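Local coordinates for protein multicopper oxidase type 1 (Nitrosomonas europaea, PDB 3G5W) that binds copper in a blue site and in clusters shared between subunits, and probably oxidises substrates in the manner of a two-domain laccase-like multicopper oxidase, at residues W248-H253 against T270-E275; D186-R191 against V238-D243. All coordinates share one frame; numbering follows the deposited sequence.

Contact 1 of 2, residues W248-H253 against T270-E275; sequences WMIHDH and TTIEYE. With C2O (Cu-O-Cu linkage), chain P.
Strands 247-252 and 269-274 run antiparallel as neighbours in one sheet of the second cupredoxin domain; an HDH sequence begins at the end of the first strand and runs into the loop beyond, and its two histidines bind copper. Backbone bonds set the pairing. Trp248 and Ile272 form one hydrogen-bonded pair, its tighter bond running from Ile272 N to Trp248 O at 2.7 Å. Ile250 and Thr270 form the next: Thr270 N approaches Ile250 O nearly along the C=O axis at 2.8 Å, whereas Ile250 N sits above the carbonyl plane of Thr270 O. Between them lies the non-hydrogen-bonded pair Met249-Thr271.

Apolar contacts follow the two faces. Ile250 and Thr270 stand side by side, CG2 to CG2 at 3.5 Å, both methyls in the crowded position between backbone N and carbonyl carbon. On the other face Met249, bent at chi2 and chi3, curls back across the pair so that SD lies 3.6 Å from Thr271 CG2.

The aromatic contact is rim to rim. Tyr274 CE2 lies at the indole edge, 3.6 Å from Trp248 NE1, with the ring planes at 74°; the indole N-H is bonded to Asn244 O, and Tyr274 OH meets Asn244 N. Trp248 also packs on Trp69 of a second subunit. An alanine here would remove the indole, and would probably loosen the packing against Tyr274 and Trp69 and leave Asn244 O without this donor.

Metal ligation follows at the end of the strand and just beyond. His253 NE2 binds CU3 of the Cu-O-Cu group alongside His61 and His103 of the second subunit. His251 NE2 binds CU2 of the same group at 2.0 Å with His205 and with His105 of that subunit, while its ND1 donates to Asp252 O at 2.9 Å, fixing the ring's rotation.

Contact 2 of 2, residues D186-R191 against V238-D243; sequences DVIRLR and VILNMD
Antiparallel strands 187-194 and 235-241 adjoin in the six-stranded sheet of the second cupredoxin domain, and Ile188, Met242 and Leu190 bury the most surface between them. Ile188 faces Leu240 in a hydrogen-bonded pair whose two bonds, N to O in each direction, both measure 2.9 Å and lie in the carbonyl planes. Its CG1 takes the crowded position between backbone N and carbonyl carbon (chi1 70°), and the extended chain beyond brings CD1 to 3.8 Å from Leu240 CD1. The same branch meets Met242 at about a right angle, CG1 lying 3.9 Å from Met242 CE.

Met242 is the centre of an inverse gamma turn, in which Asp243 N makes a weak bond to Asn241 O. Its own N donates to Asp186 O, and its side chain, bent at chi2 and chi3, carries the thioether beside Ile188; Val182 and His207 also touch it.

Leu190 pairs with Val238 through two more backbone bonds, and its CD1 crosses to Leu240 CD1 at 3.7 Å. Leu240 CD1 thus touches the ends of both Ile188 and Leu190, and Ile180 of strand 180-182 packs on both of these.

The other face carries Val187, Arg189, Ile239 and Asn241. Arg189 runs extended beside Ile239 to salt bridges with Asp237 and Glu132, and Arg191 NH2 lies 3.3 Å above the guanidinium plane of Arg189, over its centre.

Contacts 1 and 2 belong to two different sheets of the same domain, their centres about 12 Å apart, and strand 235-241 leads directly into strand 247-252. The sheets meet through their apolar faces: Ile250 CD1 of contact 1 packs on Leu190 CD1 of contact 2 at 3.7 Å, as expected in the core of a cupredoxin beta-sandwich. At the connection Tyr274 OH lies 3.1 Å from Met242 C, beside the inverse gamma turn centred on Met242. Copper separates their roles: contact 1 supplies His251 and His253 to the cluster shared with a second subunit, whereas in contact 2 the Leu240 side chain remains about 13 Å from that Cu-O-Cu group.

Contact 1 of 2, residues W248-H253 against T270-E275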
ATOM      1  N   TRP A 248      10.141  22.275   9.588  1.00 19.75           N
ATOM      2  CA  TRP A 248       9.929  21.232   8.588  1.00 19.55           C
ATOM      3  C   TRP A 248       8.696  20.390   8.868  1.00 19.96           C
ATOM      4  O   TRP A 248       8.550  19.836   9.957  1.00 20.37           O
ATOM      5  CB  TRP A 248      11.141  20.306   8.540  1.00 19.16           C
ATOM      6  CG  TRP A 248      12.444  21.000   8.300  1.00 18.50           C
ATOM      7  CD1 TRP A 248      13.436  21.228   9.213  1.00 19.51           C
ATOM      8  CD2 TRP A 248      12.892  21.566   7.067  1.00 18.30           C
ATOM      9  NE1 TRP A 248      14.488  21.887   8.615  1.00 19.54           N
ATOM     10  CE2 TRP A 248      14.180  22.105   7.296  1.00 18.99           C
ATOM     11  CE3 TRP A 248      12.337  21.656   5.781  1.00 18.14           C
ATOM     12  CZ2 TRP A 248      14.917  22.742   6.290  1.00 18.84           C
ATOM     13  CZ3 TRP A 248      13.074  22.287   4.777  1.00 19.12           C
ATOM     14  CH2 TRP A 248      14.355  22.812   5.038  1.00 18.14           C
ATOM     15  N   MET A 249       7.823  20.279   7.876  1.00 20.22           N
ATOM     16  CA  MET A 249       6.635  19.444   8.007  1.00 20.84           C
ATOM     17  C   MET A 249       6.996  17.970   7.992  1.00 20.31           C
ATOM     18  O   MET A 249       7.889  17.540   7.260  1.00 19.65           O
ATOM     19  CB  MET A 249       5.647  19.704   6.867  1.00 21.12           C
ATOM     20  CG  MET A 249       5.104  21.112   6.779  1.00 24.53           C
ATOM     21  SD  MET A 249       4.341  21.777   8.283  1.00 29.37           S
ATOM     22  CE  MET A 249       3.113  20.534   8.651  1.00 29.29           C
ATOM     23  N   ILE A 250       6.304  17.209   8.827  1.00 20.12           N
ATOM     24  CA  ILE A 250       6.195  15.769   8.655  1.00 20.11           C
ATOM     25  C   ILE A 250       4.705  15.438   8.687  1.00 19.48           C
ATOM     26  O   ILE A 250       3.987  15.873   9.588  1.00 18.67           O
ATOM     27  CB  ILE A 250       7.024  14.962   9.697  1.00 20.76           C
ATOM     28  CG1 ILE A 250       6.475  13.538   9.851  1.00 21.44           C
ATOM     29  CG2 ILE A 250       7.082  15.674  11.041  1.00 22.57           C
ATOM     30  CD1 ILE A 250       7.437  12.610  10.546  1.00 24.09           C
ATOM     31  N   HIS A 251       4.238  14.709   7.675  1.00 18.46           N
ATOM     32  CA  HIS A 251       2.809  14.458   7.516  1.00 18.22           C
ATOM     33  C   HIS A 251       2.528  13.253   6.628  1.00 17.83           C
ATOM     34  O   HIS A 251       3.377  12.831   5.841  1.00 16.85           O
ATOM     35  CB  HIS A 251       2.105  15.699   6.938  1.00 18.48           C
ATOM     36  CG  HIS A 251       2.515  16.031   5.537  1.00 19.21           C
ATOM     37  ND1 HIS A 251       1.789  15.631   4.437  1.00 20.57           N
ATOM     38  CD2 HIS A 251       3.584  16.709   5.055  1.00 20.38           C
ATOM     39  CE1 HIS A 251       2.385  16.060   3.336  1.00 20.97           C
ATOM     40  NE2 HIS A 251       3.477  16.713   3.682  1.00 20.89           N
ATOM     41  N   ASP A 252       1.320  12.715   6.769  1.00 17.16           N
ATOM     42  CA  ASP A 252       0.827  11.690   5.874  1.00 17.52           C
ATOM     43  C   ASP A 252       0.595  12.357   4.525  1.00 17.74           C
ATOM     44  O   ASP A 252      -0.043  13.419   4.444  1.00 18.09           O
ATOM     45  CB  ASP A 252      -0.483  11.111   6.418  1.00 17.10           C
ATOM     46  CG  ASP A 252      -0.862   9.801   5.760  1.00 17.40           C
ATOM     47  OD1 ASP A 252      -0.429   9.532   4.614  1.00 16.64           O
ATOM     48  OD2 ASP A 252      -1.612   9.041   6.394  1.00 17.44           O
ATOM     49  N   HIS A 253       1.133  11.751   3.474  1.00 18.27           N
ATOM     50  CA  HIS A 253       0.969  12.295   2.132  1.00 18.97           C
ATOM     51  C   HIS A 253      -0.292  11.794   1.430  1.00 19.64           C
ATOM     52  O   HIS A 253      -0.568  12.187   0.292  1.00 19.69           O
ATOM     53  CB  HIS A 253       2.213  12.068   1.266  1.00 18.64           C
ATOM     54  CG  HIS A 253       2.430  13.146   0.249  1.00 19.26           C
ATOM     55  ND1 HIS A 253       1.604  13.316  -0.842  1.00 19.40           N
ATOM     56  CD2 HIS A 253       3.374  14.114   0.161  1.00 20.20           C
ATOM     57  CE1 HIS A 253       2.024  14.346  -1.554  1.00 19.72           C
ATOM     58  NE2 HIS A 253       3.102  14.842  -0.973  1.00 20.79           N
ATOM     59  N   THR A 270       2.710  16.948  11.888  1.00 20.47           N
ATOM     60  CA  THR A 270       3.409  17.773  12.877  1.00 20.03           C
ATOM     61  C   THR A 270       4.568  18.521  12.199  1.00 20.03           C
ATOM     62  O   THR A 270       4.669  18.528  10.965  1.00 19.23           O
ATOM     63  CB  THR A 270       3.850  16.975  14.154  1.00 20.01           C
ATOM     64  OG1 THR A 270       4.299  17.893  15.161  1.00 20.44           O
ATOM     65  CG2 THR A 270       4.962  15.966  13.866  1.00 19.77           C
ATOM     66  N   THR A 271       5.411  19.176  12.993  1.00 19.95           N
ATOM     67  CA  THR A 271       6.608  19.824  12.461  1.00 20.24           C
ATOM     68  C   THR A 271       7.854  19.391  13.216  1.00 20.30           C
ATOM     69  O   THR A 271       7.772  18.925  14.358  1.00 20.71           O
ATOM     70  CB  THR A 271       6.514  21.373  12.510  1.00 20.17           C
ATOM     71  OG1 THR A 271       6.494  21.811  13.874  1.00 20.78           O
ATOM     72  CG2 THR A 271       5.264  21.865  11.806  1.00 20.00           C
ATOM     73  N   ILE A 272       9.002  19.550  12.564  1.00 20.07           N
ATOM     74  CA  ILE A 272      10.305  19.473  13.213  1.00 20.29           C
ATOM     75  C   ILE A 272      10.809  20.907  13.387  1.00 20.45           C
ATOM     76  O   ILE A 272      10.900  21.650  12.409  1.00 20.35           O
ATOM     77  CB  ILE A 272      11.321  18.677  12.356  1.00 20.29           C
ATOM     78  CG1 ILE A 272      10.903  17.203  12.241  1.00 20.65           C
ATOM     79  CG2 ILE A 272      12.743  18.815  12.924  1.00 21.03           C
ATOM     80  CD1 ILE A 272      11.583  16.464  11.088  1.00 22.12           C
ATOM     81  N   GLU A 273      11.119  21.285  14.627  1.00 20.87           N
ATOM     82  CA  GLU A 273      11.627  22.631  14.957  1.00 21.72           C
ATOM     83  C   GLU A 273      13.088  22.578  15.404  1.00 21.99           C
ATOM     84  O   GLU A 273      13.405  21.945  16.414  1.00 21.65           O
ATOM     85  CB  GLU A 273      10.798  23.256  16.092  1.00 21.78           C
ATOM     86  CG  GLU A 273       9.317  23.470  15.798  1.00 22.11           C
ATOM     87  CD  GLU A 273       8.523  23.950  17.009  1.00 22.35           C
ATOM     88  OE1 GLU A 273       7.362  24.387  16.822  1.00 24.28           O
ATOM     89  OE2 GLU A 273       9.039  23.890  18.151  1.00 23.32           O
ATOM     90  N   TYR A 274      13.979  23.242  14.665  1.00 22.57           N
ATOM     91  CA  TYR A 274      15.370  23.390  15.102  1.00 23.39           C
ATOM     92  C   TYR A 274      15.511  24.601  16.015  1.00 24.65           C
ATOM     93  O   TYR A 274      14.983  25.677  15.718  1.00 24.59           O
ATOM     94  CB  TYR A 274      16.295  23.610  13.924  1.00 22.73           C
ATOM     95  CG  TYR A 274      16.668  22.401  13.113  1.00 21.92           C
ATOM     96  CD1 TYR A 274      17.987  21.948  13.103  1.00 21.10           C
ATOM     97  CD2 TYR A 274      15.731  21.744  12.307  1.00 20.92           C
ATOM     98  CE1 TYR A 274      18.363  20.875  12.338  1.00 21.13           C
ATOM     99  CE2 TYR A 274      16.105  20.654  11.530  1.00 20.15           C
ATOM    100  CZ  TYR A 274      17.426  20.234  11.555  1.00 21.00           C
ATOM    101  OH  TYR A 274      17.847  19.182  10.797  1.00 20.27           O
ATOM    102  N   GLU A 275      16.247  24.444  17.109  1.00 26.24           N
ATOM    103  CA  GLU A 275      16.418  25.560  18.035  1.00 28.31           C
ATOM    104  C   GLU A 275      17.189  26.719  17.400  1.00 28.60           C
ATOM    105  O   GLU A 275      16.998  27.868  17.785  1.00 29.29           O
ATOM    106  CB  GLU A 275      17.039  25.115  19.363  1.00 28.37           C
ATOM    107  CG  GLU A 275      18.397  24.481  19.278  1.00 29.71           C
ATOM    108  CD  GLU A 275      18.994  24.216  20.656  1.00 30.71           C
ATOM    109  OE1 GLU A 275      18.341  23.526  21.478  1.00 33.59           O
ATOM    110  OE2 GLU A 275      20.123  24.692  20.908  1.00 33.79           O
TER
HETATM  111 CU2  C2O P 362       4.468  18.236   2.765  1.00 22.05          CU
HETATM  112 CU3  C2O P 362       4.669  16.228  -1.833  1.00 20.23          CU
HETATM  113  O1  C2O P 362       4.351  17.352   0.585  1.00 23.41           O

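Contact 2 of 2, residues D186-R191 against V238-D243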
ATOM      1  N   ASP A 186      21.860  16.546  15.843  1.00 22.10           N
ATOM      2  CA  ASP A 186      21.004  15.484  16.385  1.00 21.84           C
ATOM      3  C   ASP A 186      20.783  14.412  15.328  1.00 21.03           C
ATOM      4  O   ASP A 186      20.876  14.676  14.125  1.00 20.88           O
ATOM      5  CB  ASP A 186      19.632  16.028  16.808  1.00 21.89           C
ATOM      6  CG  ASP A 186      19.553  16.399  18.286  1.00 23.51           C
ATOM      7  OD1 ASP A 186      20.159  15.718  19.147  1.00 26.47           O
ATOM      8  OD2 ASP A 186      18.837  17.368  18.592  1.00 23.91           O
ATOM      9  N   VAL A 187      20.512  13.198  15.786  1.00 20.24           N
ATOM     10  CA  VAL A 187      20.116  12.108  14.908  1.00 19.87           C
ATOM     11  C   VAL A 187      18.885  11.509  15.554  1.00 19.43           C
ATOM     12  O   VAL A 187      18.952  11.015  16.681  1.00 19.38           O
ATOM     13  CB  VAL A 187      21.221  11.036  14.783  1.00 19.84           C
ATOM     14  CG1 VAL A 187      20.709   9.807  14.005  1.00 20.20           C
ATOM     15  CG2 VAL A 187      22.464  11.624  14.119  1.00 19.75           C
ATOM     16  N   ILE A 188      17.752  11.585  14.868  1.00 19.20           N
ATOM     17  CA  ILE A 188      16.511  11.085  15.463  1.00 18.84           C
ATOM     18  C   ILE A 188      16.057   9.771  14.837  1.00 18.52           C
ATOM     19  O   ILE A 188      16.299   9.501  13.660  1.00 18.70           O
ATOM     20  CB  ILE A 188      15.364  12.145  15.497  1.00 19.22           C
ATOM     21  CG1 ILE A 188      14.818  12.442  14.094  1.00 18.77           C
ATOM     22  CG2 ILE A 188      15.832  13.429  16.212  1.00 19.06           C
ATOM     23  CD1 ILE A 188      13.701  13.491  14.060  1.00 19.55           C
ATOM     24  N   ARG A 189      15.413   8.959  15.661  1.00 17.95           N
ATOM     25  CA  ARG A 189      14.840   7.702  15.241  1.00 17.53           C
ATOM     26  C   ARG A 189      13.338   7.834  15.424  1.00 17.21           C
ATOM     27  O   ARG A 189      12.868   8.008  16.544  1.00 17.67           O
ATOM     28  CB  ARG A 189      15.401   6.588  16.112  1.00 17.34           C
ATOM     29  CG  ARG A 189      14.920   5.186  15.783  1.00 17.57           C
ATOM     30  CD  ARG A 189      15.631   4.183  16.692  1.00 17.81           C
ATOM     31  NE  ARG A 189      15.252   2.807  16.384  1.00 17.65           N
ATOM     32  CZ  ARG A 189      15.989   1.736  16.680  1.00 18.71           C
ATOM     33  NH1 ARG A 189      15.558   0.525  16.350  1.00 18.90           N
ATOM     34  NH2 ARG A 189      17.161   1.872  17.293  1.00 18.45           N
ATOM     35  N   LEU A 190      12.597   7.803  14.318  1.00 16.87           N
ATOM     36  CA  LEU A 190      11.143   7.780  14.369  1.00 16.64           C
ATOM     37  C   LEU A 190      10.643   6.348  14.240  1.00 16.75           C
ATOM     38  O   LEU A 190      10.826   5.697  13.205  1.00 16.50           O
ATOM     39  CB  LEU A 190      10.530   8.648  13.266  1.00 17.11           C
ATOM     40  CG  LEU A 190      11.046  10.074  13.048  1.00 17.50           C
ATOM     41  CD1 LEU A 190      10.342  10.691  11.835  1.00 19.67           C
ATOM     42  CD2 LEU A 190      10.868  10.942  14.289  1.00 19.11           C
ATOM     43  N   ARG A 191      10.011   5.861  15.298  1.00 16.51           N
ATOM     44  CA  ARG A 191       9.466   4.509  15.298  1.00 16.69           C
ATOM     45  C   ARG A 191       7.993   4.591  14.885  1.00 16.52           C
ATOM     46  O   ARG A 191       7.127   4.936  15.694  1.00 16.53           O
ATOM     47  CB  ARG A 191       9.652   3.864  16.675  1.00 16.78           C
ATOM     48  CG  ARG A 191      11.118   3.816  17.153  1.00 17.37           C
ATOM     49  CD  ARG A 191      11.224   3.208  18.550  1.00 17.88           C
ATOM     50  NE  ARG A 191      12.604   3.135  19.045  1.00 18.37           N
ATOM     51  CZ  ARG A 191      13.306   2.013  19.179  1.00 18.96           C
ATOM     52  NH1 ARG A 191      12.785   0.837  18.840  1.00 17.95           N
ATOM     53  NH2 ARG A 191      14.545   2.066  19.665  1.00 20.03           N
ATOM     54  N   VAL A 238      12.654   4.926  11.145  1.00 18.98           N
ATOM     55  CA  VAL A 238      13.246   5.861  10.203  1.00 19.37           C
ATOM     56  C   VAL A 238      14.259   6.714  10.947  1.00 19.33           C
ATOM     57  O   VAL A 238      13.917   7.369  11.939  1.00 19.74           O
ATOM     58  CB  VAL A 238      12.177   6.758   9.542  1.00 19.42           C
ATOM     59  CG1 VAL A 238      12.813   7.691   8.511  1.00 20.06           C
ATOM     60  CG2 VAL A 238      11.096   5.903   8.879  1.00 19.41           C
ATOM     61  N   ILE A 239      15.501   6.688  10.475  1.00 19.34           N
ATOM     62  CA  ILE A 239      16.558   7.499  11.072  1.00 19.60           C
ATOM     63  C   ILE A 239      16.835   8.740  10.210  1.00 19.69           C
ATOM     64  O   ILE A 239      16.992   8.641   8.989  1.00 19.20           O
ATOM     65  CB  ILE A 239      17.829   6.653  11.392  1.00 19.80           C
ATOM     66  CG1 ILE A 239      17.631   5.928  12.728  1.00 21.48           C
ATOM     67  CG2 ILE A 239      19.074   7.544  11.536  1.00 20.12           C
ATOM     68  CD1 ILE A 239      17.425   4.454  12.638  1.00 23.83           C
ATOM     69  N   LEU A 240      16.843   9.906  10.851  1.00 19.85           N
ATOM     70  CA  LEU A 240      17.053  11.173  10.166  1.00 20.71           C
ATOM     71  C   LEU A 240      18.225  11.917  10.799  1.00 20.99           C
ATOM     72  O   LEU A 240      18.254  12.117  12.019  1.00 20.53           O
ATOM     73  CB  LEU A 240      15.787  12.047  10.250  1.00 20.98           C
ATOM     74  CG  LEU A 240      14.404  11.573   9.785  1.00 22.13           C
ATOM     75  CD1 LEU A 240      13.315  12.467  10.397  1.00 24.45           C
ATOM     76  CD2 LEU A 240      14.292  11.616   8.285  1.00 23.14           C
ATOM     77  N   ASN A 241      19.188  12.322   9.977  1.00 21.72           N
ATOM     78  CA  ASN A 241      20.292  13.163  10.445  1.00 22.51           C
ATOM     79  C   ASN A 241      19.821  14.609  10.424  1.00 22.30           C
ATOM     80  O   ASN A 241      19.405  15.114   9.377  1.00 21.99           O
ATOM     81  CB  ASN A 241      21.549  12.989   9.577  1.00 23.20           C
ATOM     82  CG  ASN A 241      22.111  11.572   9.613  1.00 26.22           C
ATOM     83  OD1 ASN A 241      22.053  10.881  10.636  1.00 29.51           O
ATOM     84  ND2 ASN A 241      22.664  11.127   8.483  1.00 28.61           N
ATOM     85  N   MET A 242      19.858  15.264  11.585  1.00 22.29           N
ATOM     86  CA  MET A 242      19.353  16.631  11.708  1.00 22.63           C
ATOM     87  C   MET A 242      20.439  17.642  11.342  1.00 22.60           C
ATOM     88  O   MET A 242      21.038  18.260  12.220  1.00 22.52           O
ATOM     89  CB  MET A 242      18.819  16.908  13.124  1.00 22.94           C
ATOM     90  CG  MET A 242      17.596  16.084  13.563  1.00 25.04           C
ATOM     91  SD  MET A 242      16.127  16.251  12.497  1.00 30.87           S
ATOM     92  CE  MET A 242      16.383  14.844  11.477  1.00 25.43           C
ATOM     93  N   ASP A 243      20.677  17.811  10.041  1.00 22.48           N
ATOM     94  CA  ASP A 243      21.782  18.643   9.560  1.00 22.86           C
ATOM     95  C   ASP A 243      21.328  19.884   8.783  1.00 22.32           C
ATOM     96  O   ASP A 243      22.119  20.497   8.069  1.00 22.35           O
ATOM     97  CB  ASP A 243      22.708  17.800   8.680  1.00 23.42           C
ATOM     98  CG  ASP A 243      22.003  17.245   7.440  1.00 25.18           C
ATOM     99  OD1 ASP A 243      22.652  16.484   6.693  1.00 28.16           O
ATOM    100  OD2 ASP A 243      20.809  17.560   7.205  1.00 25.80           O
TER